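Local coordinates for protein putative non-ribosomal peptide synthetase (Actinomadura parvosata subsp. kistnae, PDB 6M7L) that probably acts in non-ribosomal peptide synthesis as a condensation-type domain, from a family that joins amino-acid building blocks, though its own activity is not established, at residues A[62-67]-A[170-175]; A[118-123]-A[129-134]; A[384-389]-A[396-401]. All coordinates share one frame; numbering follows the deposited sequence.

Interaction 1: residues A[62-67]-A[170-175]; sequences AGALAD and GARREG
A side-on salt bridge between Asp67 and Arg172 ties helix 58-71 to the C-terminal end of helix 155-172, where a Schellman motif with Gly175 as its C-prime residue stops the helix. Two nitrogens of one guanidinium edge take part. Arg172 NH2 donates to Asp67 OD1 at 2.7 Å through the oxygen's syn lone pair. Arg172 NE donates to Asp67 OD2 at 2.4 Å, a length implausibly short and not to be read closely at this resolution. The carboxylate and guanidinium planes are turned 29° apart, so the pair is twisted rather than coplanar. A bend at chi2 (-76°) carries the Arg172 chain past Ala64 toward Asp67, across the helix surface: CG of Arg172 passes 3.7 Å from Ala64 N. Gly63 lies over one guanidinium face, its CA 4.1 Å above the plane. Beyond the turn, Arg173 and Glu174 form salt bridges with the chain of another protein. With an alanine in place of Arg172, the Asp67 carboxylate would probably lose its charged mate and be free to turn. Two N-H groups and an opposite charge thus gather on one carboxylate, which probably favours its ionised form.

Interaction 2: residues A[118-123]-A[129-134]; sequences AGRPFD and PWRAHL
Arg131 reaches from strand 130-136 to Arg120 and Phe122, which follow helix 110-119 in the chain, and so closes the return half of a beta-alpha-beta unit made of strand 100-102, that helix and strand 130-136. The hydrogen bonds run end-on from the guanidinium to one carbonyl. Arg131 NH2 and Arg131 NH1 both donate to Arg120 O, at 2.9 and 3.0 Å, and this oxygen lies near the guanidinium plane. The two donors differ as seen from the carbonyl: NH2 is tilted 20° from its plane, while NH1 stands well above it. NH2 is also bonded to Arg117 O, which adds a second carbonyl near the end of the helix.

The stacking interaction uses the same group. The guanidinium lies over a face of the Phe122 ring, the planes 29° apart, so the stack is tilted. Its CZ is 4.3 Å from the ring centroid, an off-centre cation-pi arrangement with NH1 above the middle of the ring. The Arg131 chain, extended from CG to NE, crosses the ring slantwise, and CG packs 3.7 Å from Phe122 CZ. Pro129 O lies over the opposite face, near the rim, and His45 meets the ring edge-to-face.

A side-chain hydrogen bond within the strand, together with the carbonyl bonds, limits rotation of the guanidinium. Glu101 OE2, bonded to His133 ND1, is the second-shell group that orients the imidazole. On the other side of that ring, Arg131 NE donates to His133 NE2 at 2.8 Å, each atom lying in the plane of the other's flat group.

Interaction 3: residues A[384-389]-A[396-401]; sequences RPEESW and TSPVPM
Van der Waals packing without any hydrogen bond joins Glu386 and Trp389, in the loop that follows strand 374-380, to Pro398 and Thr396 on the edge strand 395-399. Two small meetings carry it, and together the segments bury 186 Å². At one, Glu386 CB lies 3.8 Å from Pro398 CG, so methylene meets proline ring. The glutamate then bends away at chi2 (79°), and its carboxylate turns back to Arg384, with OE2 3.2 Å from Arg384 NE but well out of the guanidinium plane; this is an attraction of charges alone. At the other, the carbonyl oxygen Trp389 O faces the branched end of Thr396, 3.4 Å from its CG2.

Strand 395-399 pairs antiparallel with strand 45-53 through the backbones of Ser397 with Arg51 and Val399 with Ala49, whereas strand 374-380 belongs to the other sheet. The chain therefore crosses between the two sheets here, consistent with the latch crossover known in condensation domains. Thr396 CG2 is anti to the backbone N, which turns the methyl to Trp389 O and puts OG1 beside that N, where it is bonded to Leu391 N and Leu394 O. The Trp389 ring is backed on one face by its own loop, Pro385 O standing 3.2 Å above the plane near the rim. Its NE1 is hydrogen-bonded to Asp159 OD1 of helix 155-172, whose Val158 and Val162 also touch the indole.

The three centres lie about 20 Å from one another, all around the sheet of strands 100-102, 130-136, 141-149, 45-53 and 395-399. Along the chain, interaction 2 is nested within the loop closed by interaction 1, and interaction 3 follows both. Interactions 1 and 2 touch where Leu65 CD1 packs 3.7 Å from Ala132 CB, helix 58-71 against strand 130-136. Interactions 2 and 3 meet through Ala118 CB and Met401 CE, also 3.7 Å apart. Interactions 1 and 3 do not touch, yet helix 155-172, which carries Arg172, also contacts Trp389. Interactions 1 and 2 secure helices beside this sheet; interaction 3 lies where the chain arrives from the other, consistent with the two-lobed condensation fold.

Interaction 1: residues A[62-67]-A[170-175]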
# COMPACT_ATOMS: atom_id res chain seq x y z
N ALA A 62 -15.82 0.29 18.93
CA ALA A 62 -16.21 1.61 19.41
C ALA A 62 -15.02 2.36 19.99
O ALA A 62 -14.84 3.56 19.72
CB ALA A 62 -17.32 1.48 20.45
N GLY A 63 -14.19 1.68 20.78
CA GLY A 63 -13.00 2.32 21.31
C GLY A 63 -12.02 2.70 20.22
O GLY A 63 -11.41 3.78 20.26
N ALA A 64 -11.85 1.83 19.22
CA ALA A 64 -10.94 2.13 18.12
C ALA A 64 -11.43 3.33 17.31
O ALA A 64 -10.63 4.17 16.89
CB ALA A 64 -10.78 0.91 17.22
N LEU A 65 -12.74 3.41 17.08
CA LEU A 65 -13.30 4.58 16.41
C LEU A 65 -12.97 5.86 17.18
O LEU A 65 -12.51 6.85 16.59
CB LEU A 65 -14.81 4.42 16.25
CG LEU A 65 -15.27 3.40 15.21
CD1 LEU A 65 -16.78 3.16 15.30
CD2 LEU A 65 -14.88 3.84 13.81
N ALA A 66 -13.18 5.84 18.50
CA ALA A 66 -12.80 6.99 19.31
C ALA A 66 -11.30 7.26 19.26
O ALA A 66 -10.88 8.42 19.34
CB ALA A 66 -13.25 6.78 20.76
N ASP A 67 -10.49 6.20 19.12
CA ASP A 67 -9.04 6.38 19.05
C ASP A 67 -8.63 7.09 17.77
O ASP A 67 -7.73 7.94 17.79
CB ASP A 67 -8.34 5.04 19.18
CG ASP A 67 -8.48 4.42 20.55
OD1 ASP A 67 -8.58 5.19 21.53
OD2 ASP A 67 -8.51 3.18 20.64
N GLY A 170 -6.77 -3.38 16.43
CA GLY A 170 -5.89 -4.46 16.84
C GLY A 170 -5.42 -4.32 18.28
O GLY A 170 -5.29 -5.30 19.00
N ALA A 171 -5.18 -3.08 18.71
CA ALA A 171 -4.82 -2.85 20.10
C ALA A 171 -6.03 -2.94 21.02
O ALA A 171 -5.94 -3.52 22.11
CB ALA A 171 -4.14 -1.48 20.25
N ARG A 172 -7.17 -2.39 20.59
CA ARG A 172 -8.36 -2.40 21.43
C ARG A 172 -8.90 -3.82 21.62
O ARG A 172 -9.38 -4.16 22.70
CB ARG A 172 -9.44 -1.49 20.84
CG ARG A 172 -9.16 -0.01 20.99
CD ARG A 172 -9.43 0.47 22.41
NE ARG A 172 -8.97 1.84 22.62
CZ ARG A 172 -9.24 2.56 23.70
NH1 ARG A 172 -9.97 2.05 24.68
NH2 ARG A 172 -8.78 3.80 23.80
N ARG A 173 -8.83 -4.64 20.57
CA ARG A 173 -9.31 -6.02 20.69
C ARG A 173 -8.46 -6.85 21.64
O ARG A 173 -8.88 -7.94 22.04
CB ARG A 173 -9.35 -6.69 19.32
CG ARG A 173 -8.01 -7.19 18.83
CD ARG A 173 -8.14 -7.95 17.53
NE ARG A 173 -7.39 -9.20 17.55
CZ ARG A 173 -7.95 -10.40 17.70
NH1 ARG A 173 -9.27 -10.51 17.82
NH2 ARG A 173 -7.19 -11.49 17.71
N GLU A 174 -7.27 -6.36 22.01
CA GLU A 174 -6.43 -6.98 23.01
C GLU A 174 -6.48 -6.23 24.34
O GLU A 174 -5.52 -6.31 25.12
CB GLU A 174 -4.99 -7.08 22.51
CG GLU A 174 -4.84 -7.92 21.25
CD GLU A 174 -3.51 -7.71 20.55
OE1 GLU A 174 -2.67 -6.96 21.09
OE2 GLU A 174 -3.32 -8.28 19.46
N GLY A 175 -7.56 -5.51 24.60
CA GLY A 175 -7.72 -4.79 25.85
C GLY A 175 -6.62 -3.79 26.14
O GLY A 175 -6.20 -3.65 27.30

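Interaction 2: residues A[118-123]-A[129-134]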
# COMPACT_ATOMS: atom_id res chain seq x y z
N ALA A 118 -24.86 6.78 3.88
CA ALA A 118 -23.80 7.59 3.30
C ALA A 118 -24.30 8.97 2.91
O ALA A 118 -23.52 9.93 2.90
CB ALA A 118 -23.19 6.89 2.08
N GLY A 119 -25.59 9.10 2.59
CA GLY A 119 -26.15 10.36 2.18
C GLY A 119 -26.73 11.22 3.27
O GLY A 119 -26.98 12.41 3.04
N ARG A 120 -26.94 10.66 4.47
CA ARG A 120 -27.52 11.43 5.56
C ARG A 120 -26.69 12.67 5.84
O ARG A 120 -25.47 12.56 6.06
CB ARG A 120 -27.64 10.58 6.83
CG ARG A 120 -28.75 9.55 6.81
CD ARG A 120 -28.90 8.90 8.18
NE ARG A 120 -30.10 8.07 8.25
CZ ARG A 120 -30.44 7.33 9.30
NH1 ARG A 120 -29.67 7.33 10.39
NH2 ARG A 120 -31.54 6.60 9.28
N PRO A 121 -27.28 13.86 5.84
CA PRO A 121 -26.50 15.09 5.98
C PRO A 121 -25.90 15.23 7.37
O PRO A 121 -26.37 14.65 8.35
CB PRO A 121 -27.52 16.20 5.70
CG PRO A 121 -28.67 15.52 5.02
CD PRO A 121 -28.71 14.14 5.60
N PHE A 122 -24.83 16.02 7.44
CA PHE A 122 -24.20 16.38 8.69
C PHE A 122 -24.63 17.79 9.10
O PHE A 122 -24.73 18.68 8.25
CB PHE A 122 -22.67 16.34 8.58
CG PHE A 122 -22.09 14.96 8.51
CD1 PHE A 122 -21.83 14.36 7.29
CD2 PHE A 122 -21.77 14.27 9.67
CE1 PHE A 122 -21.28 13.09 7.22
CE2 PHE A 122 -21.22 13.00 9.61
CZ PHE A 122 -20.98 12.41 8.38
N ASP A 123 -24.87 17.97 10.39
CA ASP A 123 -25.03 19.30 10.98
C ASP A 123 -23.67 19.67 11.55
O ASP A 123 -23.40 19.47 12.73
CB ASP A 123 -26.13 19.32 12.03
CG ASP A 123 -26.27 20.68 12.70
OD1 ASP A 123 -25.54 21.62 12.31
OD2 ASP A 123 -27.09 20.80 13.63
N PRO A 129 -17.46 15.59 12.22
CA PRO A 129 -17.71 15.42 10.78
C PRO A 129 -17.54 13.99 10.29
O PRO A 129 -17.18 13.78 9.12
CB PRO A 129 -16.68 16.35 10.14
CG PRO A 129 -15.54 16.33 11.11
CD PRO A 129 -16.12 16.14 12.48
N TRP A 130 -17.80 13.00 11.14
CA TRP A 130 -17.81 11.62 10.67
C TRP A 130 -18.65 10.77 11.61
O TRP A 130 -18.94 11.17 12.74
CB TRP A 130 -16.39 11.06 10.53
CG TRP A 130 -15.66 10.80 11.82
CD1 TRP A 130 -15.56 11.64 12.89
CD2 TRP A 130 -14.91 9.63 12.15
NE1 TRP A 130 -14.81 11.06 13.88
CE2 TRP A 130 -14.39 9.83 13.45
CE3 TRP A 130 -14.63 8.43 11.49
CZ2 TRP A 130 -13.61 8.87 14.09
CZ3 TRP A 130 -13.85 7.49 12.13
CH2 TRP A 130 -13.35 7.71 13.41
N ARG A 131 -19.03 9.60 11.12
CA ARG A 131 -19.87 8.68 11.86
C ARG A 131 -19.71 7.28 11.27
O ARG A 131 -19.20 7.12 10.16
CB ARG A 131 -21.34 9.11 11.83
CG ARG A 131 -21.84 9.45 10.45
CD ARG A 131 -23.34 9.61 10.40
NE ARG A 131 -23.83 9.37 9.04
CZ ARG A 131 -24.15 10.32 8.17
NH1 ARG A 131 -24.06 11.60 8.51
NH2 ARG A 131 -24.56 9.99 6.96
N ALA A 132 -20.16 6.28 12.03
CA ALA A 132 -20.01 4.89 11.65
C ALA A 132 -21.33 4.16 11.81
O ALA A 132 -22.07 4.39 12.77
CB ALA A 132 -18.93 4.20 12.49
N HIS A 133 -21.63 3.28 10.86
CA HIS A 133 -22.86 2.50 10.86
C HIS A 133 -22.49 1.03 10.75
O HIS A 133 -22.02 0.58 9.70
CB HIS A 133 -23.78 2.92 9.71
CG HIS A 133 -23.92 4.40 9.56
ND1 HIS A 133 -24.97 5.11 10.09
CD2 HIS A 133 -23.12 5.31 8.95
CE1 HIS A 133 -24.83 6.39 9.81
NE2 HIS A 133 -23.71 6.54 9.12
N LEU A 134 -22.69 0.28 11.83
CA LEU A 134 -22.41 -1.14 11.85
C LEU A 134 -23.68 -1.91 11.50
O LEU A 134 -24.76 -1.61 12.01
CB LEU A 134 -21.89 -1.57 13.22
CG LEU A 134 -21.57 -3.06 13.40
CD1 LEU A 134 -20.58 -3.52 12.34
CD2 LEU A 134 -21.02 -3.31 14.79

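Interaction 3: residues A[384-389]-A[396-401]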
# COMPACT_ATOMS: atom_id res chain seq x y z
N ARG A 384 -3.53 -0.99 -5.20
CA ARG A 384 -4.83 -0.54 -4.72
C ARG A 384 -4.85 -0.53 -3.20
O ARG A 384 -4.50 -1.55 -2.58
CB ARG A 384 -5.94 -1.44 -5.25
CG ARG A 384 -6.22 -1.28 -6.73
CD ARG A 384 -7.28 -0.21 -6.99
NE ARG A 384 -8.62 -0.71 -6.72
CZ ARG A 384 -9.74 -0.04 -6.99
NH1 ARG A 384 -9.67 1.16 -7.55
NH2 ARG A 384 -10.92 -0.57 -6.71
N PRO A 385 -5.23 0.58 -2.57
CA PRO A 385 -5.23 0.62 -1.10
C PRO A 385 -6.25 -0.33 -0.48
O PRO A 385 -6.05 -0.76 0.66
CB PRO A 385 -5.57 2.08 -0.79
CG PRO A 385 -6.31 2.56 -2.00
CD PRO A 385 -5.69 1.85 -3.16
N GLU A 386 -7.32 -0.67 -1.20
CA GLU A 386 -8.36 -1.53 -0.64
C GLU A 386 -7.86 -2.94 -0.41
O GLU A 386 -8.39 -3.65 0.45
CB GLU A 386 -9.58 -1.55 -1.56
CG GLU A 386 -10.13 -0.17 -1.93
CD GLU A 386 -9.33 0.52 -3.02
OE1 GLU A 386 -9.60 1.70 -3.31
OE2 GLU A 386 -8.41 -0.12 -3.58
N GLU A 387 -6.84 -3.38 -1.16
CA GLU A 387 -6.31 -4.72 -0.99
C GLU A 387 -5.56 -4.87 0.33
O GLU A 387 -5.45 -5.99 0.84
CB GLU A 387 -5.38 -5.07 -2.15
CG GLU A 387 -5.84 -4.57 -3.51
CD GLU A 387 -6.96 -5.41 -4.11
OE1 GLU A 387 -7.50 -6.29 -3.41
OE2 GLU A 387 -7.30 -5.18 -5.29
N SER A 388 -5.05 -3.78 0.89
CA SER A 388 -4.22 -3.81 2.09
C SER A 388 -4.94 -3.23 3.30
O SER A 388 -4.31 -2.67 4.20
CB SER A 388 -2.91 -3.07 1.84
OG SER A 388 -2.05 -3.15 2.96
N TRP A 389 -6.27 -3.35 3.34
CA TRP A 389 -7.06 -2.98 4.50
C TRP A 389 -7.38 -4.25 5.28
O TRP A 389 -8.02 -5.17 4.75
CB TRP A 389 -8.35 -2.27 4.09
CG TRP A 389 -8.16 -0.88 3.56
CD1 TRP A 389 -7.05 -0.10 3.69
CD2 TRP A 389 -9.11 -0.11 2.81
NE1 TRP A 389 -7.25 1.11 3.07
CE2 TRP A 389 -8.50 1.13 2.52
CE3 TRP A 389 -10.41 -0.35 2.36
CZ2 TRP A 389 -9.16 2.13 1.80
CZ3 TRP A 389 -11.05 0.64 1.64
CH2 TRP A 389 -10.43 1.86 1.37
N THR A 396 -11.09 -8.95 6.28
CA THR A 396 -11.51 -7.62 5.84
C THR A 396 -11.51 -7.55 4.32
O THR A 396 -10.54 -7.95 3.67
CB THR A 396 -10.60 -6.54 6.41
OG1 THR A 396 -10.46 -6.72 7.83
CG2 THR A 396 -11.16 -5.15 6.13
N SER A 397 -12.60 -7.02 3.74
CA SER A 397 -12.69 -6.81 2.30
C SER A 397 -13.64 -5.66 2.02
O SER A 397 -14.63 -5.48 2.75
CB SER A 397 -13.17 -8.07 1.58
OG SER A 397 -14.46 -8.46 2.02
N PRO A 398 -13.37 -4.85 0.99
CA PRO A 398 -14.20 -3.67 0.74
C PRO A 398 -15.53 -4.02 0.09
O PRO A 398 -15.62 -4.91 -0.75
CB PRO A 398 -13.33 -2.83 -0.19
CG PRO A 398 -12.50 -3.83 -0.92
CD PRO A 398 -12.23 -4.94 0.06
N VAL A 399 -16.56 -3.29 0.49
CA VAL A 399 -17.90 -3.42 -0.07
C VAL A 399 -18.11 -2.27 -1.05
O VAL A 399 -17.96 -1.11 -0.66
CB VAL A 399 -18.98 -3.41 1.02
CG1 VAL A 399 -20.38 -3.41 0.40
CG2 VAL A 399 -18.79 -4.60 1.96
N PRO A 400 -18.45 -2.54 -2.31
CA PRO A 400 -18.62 -1.45 -3.27
C PRO A 400 -19.81 -0.57 -2.91
O PRO A 400 -20.82 -1.04 -2.40
CB PRO A 400 -18.85 -2.18 -4.60
CG PRO A 400 -19.42 -3.50 -4.20
CD PRO A 400 -18.71 -3.86 -2.92
N MET A 401 -19.65 0.72 -3.16
CA MET A 401 -20.68 1.73 -2.99
C MET A 401 -20.96 2.38 -4.34
O MET A 401 -20.13 2.32 -5.26
CB MET A 401 -20.23 2.81 -1.99
CG MET A 401 -19.90 2.29 -0.60
SD MET A 401 -21.32 2.23 0.50
CE MET A 401 -21.91 3.92 0.35